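Local coordinates for protein hydrazine synthase alpha subunit (Candidatus Kuenenia stuttgartiensis, PDB 5C2V) that condenses hydroxylamine, made in the gamma subunit, with ammonia to yield hydrazine, as the heme c-bearing alpha subunit of the hydrazine synthase complex, at residues D[646-651]-D[686-692]; D[141-145]-D[198-202]; D[503-508]-D[640-644]. The contacts are given in a common frame with arbitrary orientation. Residues are numbered along the deposited sequence.

Contact 1: D[646-651]-D[686-692]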
# COMPACT_ATOMS: atom_id res chain seq x y z
N PHE D 646 -20.28 -22.02 -12.32
CA PHE D 646 -21.04 -22.11 -11.07
C PHE D 646 -22.46 -22.63 -11.28
O PHE D 646 -22.98 -23.38 -10.45
CB PHE D 646 -21.09 -20.74 -10.38
CG PHE D 646 -21.75 -20.77 -9.04
CD1 PHE D 646 -21.05 -21.16 -7.91
CD2 PHE D 646 -23.08 -20.39 -8.90
CE1 PHE D 646 -21.66 -21.19 -6.67
CE2 PHE D 646 -23.69 -20.41 -7.66
CZ PHE D 646 -22.98 -20.81 -6.54
N ARG D 647 -23.08 -22.22 -12.38
CA ARG D 647 -24.46 -22.60 -12.66
C ARG D 647 -24.58 -24.06 -13.08
O ARG D 647 -25.49 -24.77 -12.66
CB ARG D 647 -25.05 -21.69 -13.74
CG ARG D 647 -24.84 -20.21 -13.47
CD ARG D 647 -24.86 -19.41 -14.76
NE ARG D 647 -23.75 -19.78 -15.63
CZ ARG D 647 -23.56 -19.27 -16.85
NH1 ARG D 647 -24.41 -18.38 -17.34
NH2 ARG D 647 -22.52 -19.66 -17.57
N ARG D 648 -23.65 -24.49 -13.93
CA ARG D 648 -23.67 -25.84 -14.47
C ARG D 648 -23.10 -26.88 -13.51
O ARG D 648 -23.59 -28.01 -13.46
CB ARG D 648 -22.89 -25.88 -15.79
CG ARG D 648 -22.99 -27.19 -16.54
CD ARG D 648 -21.63 -27.63 -17.05
NE ARG D 648 -20.97 -26.59 -17.82
CZ ARG D 648 -19.67 -26.57 -18.09
NH1 ARG D 648 -18.88 -27.54 -17.64
NH2 ARG D 648 -19.15 -25.58 -18.80
N ASP D 649 -22.09 -26.50 -12.75
CA ASP D 649 -21.32 -27.45 -11.96
C ASP D 649 -21.59 -27.37 -10.45
O ASP D 649 -22.07 -28.33 -9.86
CB ASP D 649 -19.82 -27.26 -12.22
CG ASP D 649 -19.45 -27.48 -13.68
OD1 ASP D 649 -20.04 -28.38 -14.32
OD2 ASP D 649 -18.58 -26.74 -14.20
N ILE D 650 -21.28 -26.23 -9.85
CA ILE D 650 -21.34 -26.07 -8.40
C ILE D 650 -22.76 -26.02 -7.83
O ILE D 650 -23.08 -26.72 -6.86
CB ILE D 650 -20.60 -24.79 -7.96
CG1 ILE D 650 -19.17 -24.78 -8.50
CG2 ILE D 650 -20.60 -24.66 -6.44
CD1 ILE D 650 -18.36 -26.01 -8.12
N GLN D 651 -23.61 -25.18 -8.43
CA GLN D 651 -24.96 -24.97 -7.92
C GLN D 651 -25.80 -26.25 -7.75
O GLN D 651 -26.48 -26.39 -6.74
CB GLN D 651 -25.72 -23.99 -8.83
CG GLN D 651 -27.13 -23.67 -8.36
CD GLN D 651 -27.16 -22.73 -7.17
OE1 GLN D 651 -26.59 -21.63 -7.22
NE2 GLN D 651 -27.82 -23.14 -6.10
N SER D 686 -27.41 -16.04 -8.26
CA SER D 686 -28.38 -16.67 -7.38
C SER D 686 -28.10 -16.34 -5.91
O SER D 686 -27.20 -15.56 -5.60
CB SER D 686 -28.40 -18.19 -7.58
OG SER D 686 -27.13 -18.76 -7.30
N ARG D 687 -28.88 -16.95 -5.02
CA ARG D 687 -28.74 -16.72 -3.59
C ARG D 687 -27.43 -17.31 -3.05
O ARG D 687 -26.73 -16.67 -2.27
CB ARG D 687 -29.93 -17.32 -2.84
CG ARG D 687 -29.80 -17.26 -1.32
CD ARG D 687 -29.64 -15.83 -0.85
NE ARG D 687 -30.80 -15.01 -1.15
CZ ARG D 687 -30.84 -13.68 -1.05
NH1 ARG D 687 -29.76 -13.02 -0.65
NH2 ARG D 687 -31.94 -13.02 -1.35
N ALA D 688 -27.11 -18.53 -3.48
CA ALA D 688 -25.92 -19.22 -3.01
C ALA D 688 -24.64 -18.48 -3.40
O ALA D 688 -23.71 -18.36 -2.60
CB ALA D 688 -25.89 -20.64 -3.55
N TYR D 689 -24.60 -17.98 -4.63
CA TYR D 689 -23.44 -17.25 -5.12
C TYR D 689 -23.26 -15.94 -4.35
O TYR D 689 -22.15 -15.59 -3.96
CB TYR D 689 -23.55 -16.97 -6.62
CG TYR D 689 -22.30 -16.39 -7.22
CD1 TYR D 689 -22.12 -15.01 -7.32
CD2 TYR D 689 -21.28 -17.21 -7.69
CE1 TYR D 689 -20.97 -14.48 -7.87
CE2 TYR D 689 -20.13 -16.69 -8.24
CZ TYR D 689 -19.98 -15.32 -8.33
OH TYR D 689 -18.83 -14.79 -8.88
N ASN D 690 -24.36 -15.22 -4.16
CA ASN D 690 -24.34 -13.97 -3.40
C ASN D 690 -23.88 -14.20 -1.97
O ASN D 690 -23.15 -13.39 -1.40
CB ASN D 690 -25.71 -13.30 -3.41
CG ASN D 690 -26.00 -12.58 -4.72
OD1 ASN D 690 -25.52 -11.47 -4.94
ND2 ASN D 690 -26.79 -13.21 -5.58
N SER D 691 -24.32 -15.31 -1.39
CA SER D 691 -23.94 -15.67 -0.03
C SER D 691 -22.45 -15.98 0.07
O SER D 691 -21.74 -15.42 0.91
CB SER D 691 -24.76 -16.86 0.47
OG SER D 691 -26.14 -16.56 0.51
N LEU D 692 -21.98 -16.87 -0.79
CA LEU D 692 -20.60 -17.35 -0.72
C LEU D 692 -19.56 -16.29 -1.06
O LEU D 692 -18.42 -16.35 -0.60
CB LEU D 692 -20.43 -18.56 -1.65
CG LEU D 692 -21.17 -19.82 -1.21
CD1 LEU D 692 -21.15 -20.88 -2.30
CD2 LEU D 692 -20.57 -20.37 0.08
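Two helical segments can be packed largely through one aromatic ring, and Phe646 is such a case. Its t rotamer sends the ring across to helix 687-692, where Tyr689 turns an edge toward its face in a T-shaped pair, with centroids 5.1 Å apart and planes at 74°. The beta carbon of Tyr689 also packs closely, with Phe646 CE2 and Tyr689 CB 3.6 Å apart. Round the edge of the Phe646 ring lie Ala688, its CB 4.2 Å from Phe646 CZ, and Leu692, whose CD1 is 4.4 Å from Phe646 CE1. Leu654, about one turn beyond Gln651 on helix 646-657, touches Phe646, Ala688 and Leu692 and extends the core. The segment axes approach to 11.8 Å and run at 76° to each other, so side chains rather than backbones bridge the gap. Farther out, Ser686, the N-cap residue of helix 687-692, donates from OG to Gln651 OE1 at 2.9 Å, while NE2 of Gln651 turns to Asp655. Tyr689 keeps its ring in the apolar cluster and takes its hydroxyl to Gly497 and Ala765. The core belongs to the C-terminal cytochrome c domain: the side chain of Leu692 comes within about 6 Å of the bis-histidine-coordinated heme c, which places this helix pair beside the heme, probably as a second layer of its surroundings.

Contact 2: D[141-145]-D[198-202]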
# COMPACT_ATOMS: atom_id res chain seq x y z
N GLY D 141 18.38 -8.90 -50.97
CA GLY D 141 18.93 -10.00 -50.22
C GLY D 141 18.35 -11.34 -50.61
O GLY D 141 17.24 -11.43 -51.15
N ARG D 142 19.11 -12.39 -50.32
CA ARG D 142 18.87 -13.72 -50.86
C ARG D 142 17.78 -14.48 -50.13
O ARG D 142 17.56 -14.29 -48.93
CB ARG D 142 20.18 -14.52 -50.83
CG ARG D 142 21.34 -13.79 -51.49
CD ARG D 142 22.68 -14.30 -50.98
NE ARG D 142 22.86 -15.73 -51.21
CZ ARG D 142 23.86 -16.45 -50.71
NH1 ARG D 142 24.77 -15.87 -49.93
NH2 ARG D 142 23.94 -17.74 -50.97
N ILE D 143 17.09 -15.35 -50.86
CA ILE D 143 16.12 -16.26 -50.28
C ILE D 143 16.57 -17.70 -50.55
O ILE D 143 16.61 -18.14 -51.70
CB ILE D 143 14.71 -16.04 -50.84
CG1 ILE D 143 14.20 -14.65 -50.47
CG2 ILE D 143 13.76 -17.12 -50.33
CD1 ILE D 143 12.79 -14.37 -50.93
N ILE D 144 16.91 -18.41 -49.49
CA ILE D 144 17.44 -19.76 -49.60
C ILE D 144 16.60 -20.75 -48.80
O ILE D 144 16.22 -20.46 -47.67
CB ILE D 144 18.90 -19.83 -49.12
CG1 ILE D 144 19.76 -18.81 -49.85
CG2 ILE D 144 19.47 -21.23 -49.28
CD1 ILE D 144 21.20 -18.77 -49.38
N TRP D 145 16.31 -21.92 -49.37
CA TRP D 145 15.69 -22.97 -48.58
C TRP D 145 16.06 -24.37 -49.07
O TRP D 145 16.81 -24.53 -50.03
CB TRP D 145 14.17 -22.80 -48.53
CG TRP D 145 13.42 -23.08 -49.81
CD1 TRP D 145 13.21 -24.30 -50.39
CD2 TRP D 145 12.73 -22.12 -50.62
NE1 TRP D 145 12.46 -24.15 -51.53
CE2 TRP D 145 12.15 -22.82 -51.69
CE3 TRP D 145 12.56 -20.74 -50.55
CZ2 TRP D 145 11.41 -22.19 -52.68
CZ3 TRP D 145 11.82 -20.11 -51.53
CH2 TRP D 145 11.26 -20.83 -52.59
N ILE D 198 10.35 -12.48 -44.14
CA ILE D 198 10.27 -13.64 -43.26
C ILE D 198 10.73 -14.88 -44.02
O ILE D 198 11.38 -15.77 -43.46
CB ILE D 198 8.83 -13.84 -42.74
CG1 ILE D 198 8.43 -12.68 -41.83
CG2 ILE D 198 8.70 -15.15 -41.97
CD1 ILE D 198 9.29 -12.54 -40.60
N GLN D 199 10.42 -14.93 -45.31
CA GLN D 199 10.86 -16.03 -46.16
C GLN D 199 12.37 -15.98 -46.37
O GLN D 199 13.02 -17.00 -46.56
CB GLN D 199 10.14 -15.99 -47.51
CG GLN D 199 10.31 -17.26 -48.33
CD GLN D 199 9.49 -17.25 -49.61
OE1 GLN D 199 8.97 -16.21 -50.02
NE2 GLN D 199 9.38 -18.41 -50.24
N ARG D 200 12.92 -14.77 -46.32
CA ARG D 200 14.36 -14.59 -46.44
C ARG D 200 15.04 -15.10 -45.18
O ARG D 200 16.01 -15.85 -45.24
CB ARG D 200 14.71 -13.12 -46.68
CG ARG D 200 16.12 -12.72 -46.26
CD ARG D 200 16.56 -11.42 -46.92
NE ARG D 200 17.76 -10.86 -46.31
CZ ARG D 200 18.99 -11.30 -46.53
NH1 ARG D 200 19.20 -12.33 -47.34
NH2 ARG D 200 20.03 -10.73 -45.93
N ILE D 201 14.50 -14.71 -44.03
CA ILE D 201 15.06 -15.13 -42.75
C ILE D 201 14.78 -16.60 -42.41
O ILE D 201 15.71 -17.37 -42.18
CB ILE D 201 14.53 -14.25 -41.60
CG1 ILE D 201 14.82 -12.77 -41.88
CG2 ILE D 201 15.14 -14.67 -40.27
CD1 ILE D 201 14.30 -11.83 -40.81
N THR D 202 13.51 -16.97 -42.38
CA THR D 202 13.10 -18.33 -42.00
C THR D 202 13.16 -19.35 -43.13
O THR D 202 13.53 -20.51 -42.92
CB THR D 202 11.68 -18.34 -41.41
OG1 THR D 202 10.75 -17.89 -42.40
CG2 THR D 202 11.60 -17.44 -40.19
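A strand and a helix can be joined by one long side chain that reaches backbone, and Arg200 serves here as the example. In polar terms, its NH1 donates to the carbonyl Arg142 O at 3.0 Å with an angle of 153° at the hydrogen. The same NH1 lies 3.0 Å from Arg142 N, but both are donors and that approach is no bond. Three successive t rotamers extend the side chain of Arg200 to the strand, where Gly141 CA lies over one face of the guanidinium. A beta carbon on Gly141 would fall 2.7 Å from Arg200 CZ, so the lack of a side chain there makes room for the charged group. The charge itself is met from outside, by a salt bridge from Arg200 to Glu28 of the gamma subunit, whereas Arg142 pairs with Glu156 of its own chain.

Apolar packing centres on Ile143, whose CG1 lies 4.1 Å from Arg200 CB and whose CG2 lies 4.0 Å from Gln199 CG. Here the backbones come close, with the CA atoms of Ile143 and Arg200 4.5 Å apart. Amide-to-ring proximity forms the third kind of contact: the indole of Trp145 stacks with His157, and Gln199 NE2 merely comes near it, 3.2 Å from Trp145 CZ3.

The strand, part of 139-146, pairs antiparallel with 154-171, which pairs in turn with 186-191; helix 196-201 follows that third strand and returns to pack against 139-146, beside the gamma subunit.

Contact 3: D[503-508]-D[640-644]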
# COMPACT_ATOMS: atom_id res chain seq x y z
N ARG D 503 -12.21 -17.71 -17.38
CA ARG D 503 -11.02 -18.50 -17.65
C ARG D 503 -11.32 -19.99 -17.51
O ARG D 503 -12.38 -20.37 -17.00
CB ARG D 503 -9.87 -18.09 -16.73
CG ARG D 503 -10.22 -18.06 -15.25
CD ARG D 503 -9.22 -17.21 -14.50
NE ARG D 503 -9.29 -15.81 -14.92
CZ ARG D 503 -8.39 -14.89 -14.61
NH1 ARG D 503 -7.33 -15.22 -13.88
NH2 ARG D 503 -8.54 -13.64 -15.03
N GLY D 504 -10.41 -20.82 -17.98
CA GLY D 504 -10.61 -22.26 -17.94
C GLY D 504 -9.30 -23.00 -17.74
O GLY D 504 -8.23 -22.40 -17.69
N ILE D 505 -9.39 -24.32 -17.60
CA ILE D 505 -8.23 -25.13 -17.27
C ILE D 505 -7.53 -25.67 -18.51
O ILE D 505 -8.08 -26.51 -19.23
CB ILE D 505 -8.61 -26.31 -16.36
CG1 ILE D 505 -9.37 -25.80 -15.13
CG2 ILE D 505 -7.38 -27.09 -15.94
CD1 ILE D 505 -9.84 -26.91 -14.20
N ILE D 506 -6.31 -25.19 -18.76
CA ILE D 506 -5.47 -25.78 -19.79
C ILE D 506 -5.17 -27.22 -19.40
O ILE D 506 -5.30 -28.13 -20.22
CB ILE D 506 -4.15 -25.00 -19.99
CG1 ILE D 506 -4.37 -23.80 -20.91
CG2 ILE D 506 -3.07 -25.90 -20.58
CD1 ILE D 506 -3.11 -23.03 -21.21
N GLY D 507 -4.78 -27.41 -18.15
CA GLY D 507 -4.58 -28.76 -17.65
C GLY D 507 -3.57 -28.85 -16.53
O GLY D 507 -2.95 -27.86 -16.17
N TYR D 508 -3.38 -30.05 -15.99
CA TYR D 508 -2.48 -30.24 -14.86
C TYR D 508 -1.21 -30.97 -15.27
O TYR D 508 -1.23 -31.80 -16.18
CB TYR D 508 -3.18 -31.00 -13.74
CG TYR D 508 -4.35 -30.28 -13.12
CD1 TYR D 508 -4.19 -29.54 -11.95
CD2 TYR D 508 -5.62 -30.35 -13.68
CE1 TYR D 508 -5.25 -28.89 -11.37
CE2 TYR D 508 -6.69 -29.71 -13.10
CZ TYR D 508 -6.50 -28.97 -11.94
OH TYR D 508 -7.57 -28.32 -11.36
N LYS D 640 -13.13 -28.23 -26.77
CA LYS D 640 -13.33 -29.16 -25.67
C LYS D 640 -12.63 -28.78 -24.36
O LYS D 640 -12.68 -29.54 -23.39
CB LYS D 640 -12.88 -30.56 -26.11
CG LYS D 640 -13.37 -30.90 -27.51
CD LYS D 640 -12.86 -32.25 -27.99
CE LYS D 640 -13.60 -33.39 -27.33
NZ LYS D 640 -13.23 -34.70 -27.93
N GLN D 641 -11.98 -27.62 -24.33
CA GLN D 641 -11.25 -27.19 -23.13
C GLN D 641 -12.20 -26.99 -21.95
O GLN D 641 -13.21 -26.29 -22.05
CB GLN D 641 -10.48 -25.90 -23.40
CG GLN D 641 -9.43 -25.58 -22.34
CD GLN D 641 -8.69 -24.28 -22.62
OE1 GLN D 641 -9.30 -23.25 -22.89
NE2 GLN D 641 -7.36 -24.34 -22.57
N ARG D 642 -11.87 -27.61 -20.82
CA ARG D 642 -12.76 -27.66 -19.67
C ARG D 642 -12.62 -26.47 -18.72
O ARG D 642 -11.51 -26.00 -18.46
CB ARG D 642 -12.54 -28.96 -18.89
CG ARG D 642 -13.53 -29.21 -17.76
CD ARG D 642 -13.26 -30.53 -17.06
NE ARG D 642 -11.99 -30.52 -16.34
CZ ARG D 642 -11.85 -30.24 -15.05
NH1 ARG D 642 -12.92 -29.94 -14.32
NH2 ARG D 642 -10.66 -30.26 -14.48
N THR D 643 -13.75 -26.00 -18.21
CA THR D 643 -13.78 -24.97 -17.18
C THR D 643 -14.82 -25.32 -16.13
O THR D 643 -15.63 -26.23 -16.33
CB THR D 643 -14.09 -23.58 -17.77
OG1 THR D 643 -13.81 -22.57 -16.79
CG2 THR D 643 -15.56 -23.49 -18.17
N VAL D 644 -14.80 -24.61 -15.01
CA VAL D 644 -15.80 -24.81 -13.97
C VAL D 644 -16.78 -23.64 -13.94
O VAL D 644 -16.40 -22.50 -13.65
CB VAL D 644 -15.17 -24.97 -12.58
CG1 VAL D 644 -16.24 -25.23 -11.54
CG2 VAL D 644 -14.16 -26.11 -12.60
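Irregular chain can lean on a sheet strand with very little backbone pairing, and this contact is a clear case. The 503-508 segment is extended at its start, and the 640-644 loop passes it closely, the CA atoms of Gly504 and Thr643 being 4.2 Å apart. A single backbone hydrogen bond joins them, Ile505 N to Arg642 O at 2.8 Å and 157°. Beyond it the paths diverge, to 6.8 Å between the CA atoms of Ile506 and Gln641. Gly504 permits the close passage, since a beta carbon there would sit 3.3 Å from Thr643 CB. Ile506 and Gly507, opposite Ile464 of the adjoining strand, form a classic beta bulge.

Among the side chains, Thr643 adds a second hydrogen bond, OG1 to Arg503 O at 2.6 Å. Arg642 folds along Ile505, whose CD1 lies over one face of the guanidinium, 3.5 Å from Arg642 NH2. The same NH2 lies 4.2 Å from Tyr508 CE2, near the plane of the tyrosine ring. Glu759 of helix 751-762 forms a salt bridge with Arg642 and a hydrogen bond with Tyr508, drawing both polar ends together. Gln641 lays its CG 3.5 Å from Ile505 O and its NE2 3.5 Å from Ile506 CG1, while its side-chain amide hydrogen-bonds to Gln466 through NE2 and to Tyr468 through OE1.

The chemistry is thus mixed, the partly exposed charge of Arg642 being matched by Glu759. It implies that specific polar links, not a continued sheet, tie this cytochrome c domain loop to the middle-domain strand.

In the fold
Contacts 1 and 3 are buried and lie on the same side of the chain's centre, whereas contact 2 is only partly buried, on the opposite side from contact 1, and borders the gamma subunit. Contact 1 is helix against helix within one domain and mostly apolar; contact 3 joins two domains through strand and loop, with more polar chemistry; contact 2 sets a helix against its own sheet and brings charge to a subunit interface. The loop of contact 3 leads almost directly into the helix of contact 1, and they touch, Ile650 CD1 packing 4.1 Å from Val644 CG1. Contact 2 stands apart, its nearest atoms about 25 Å from those of contact 3.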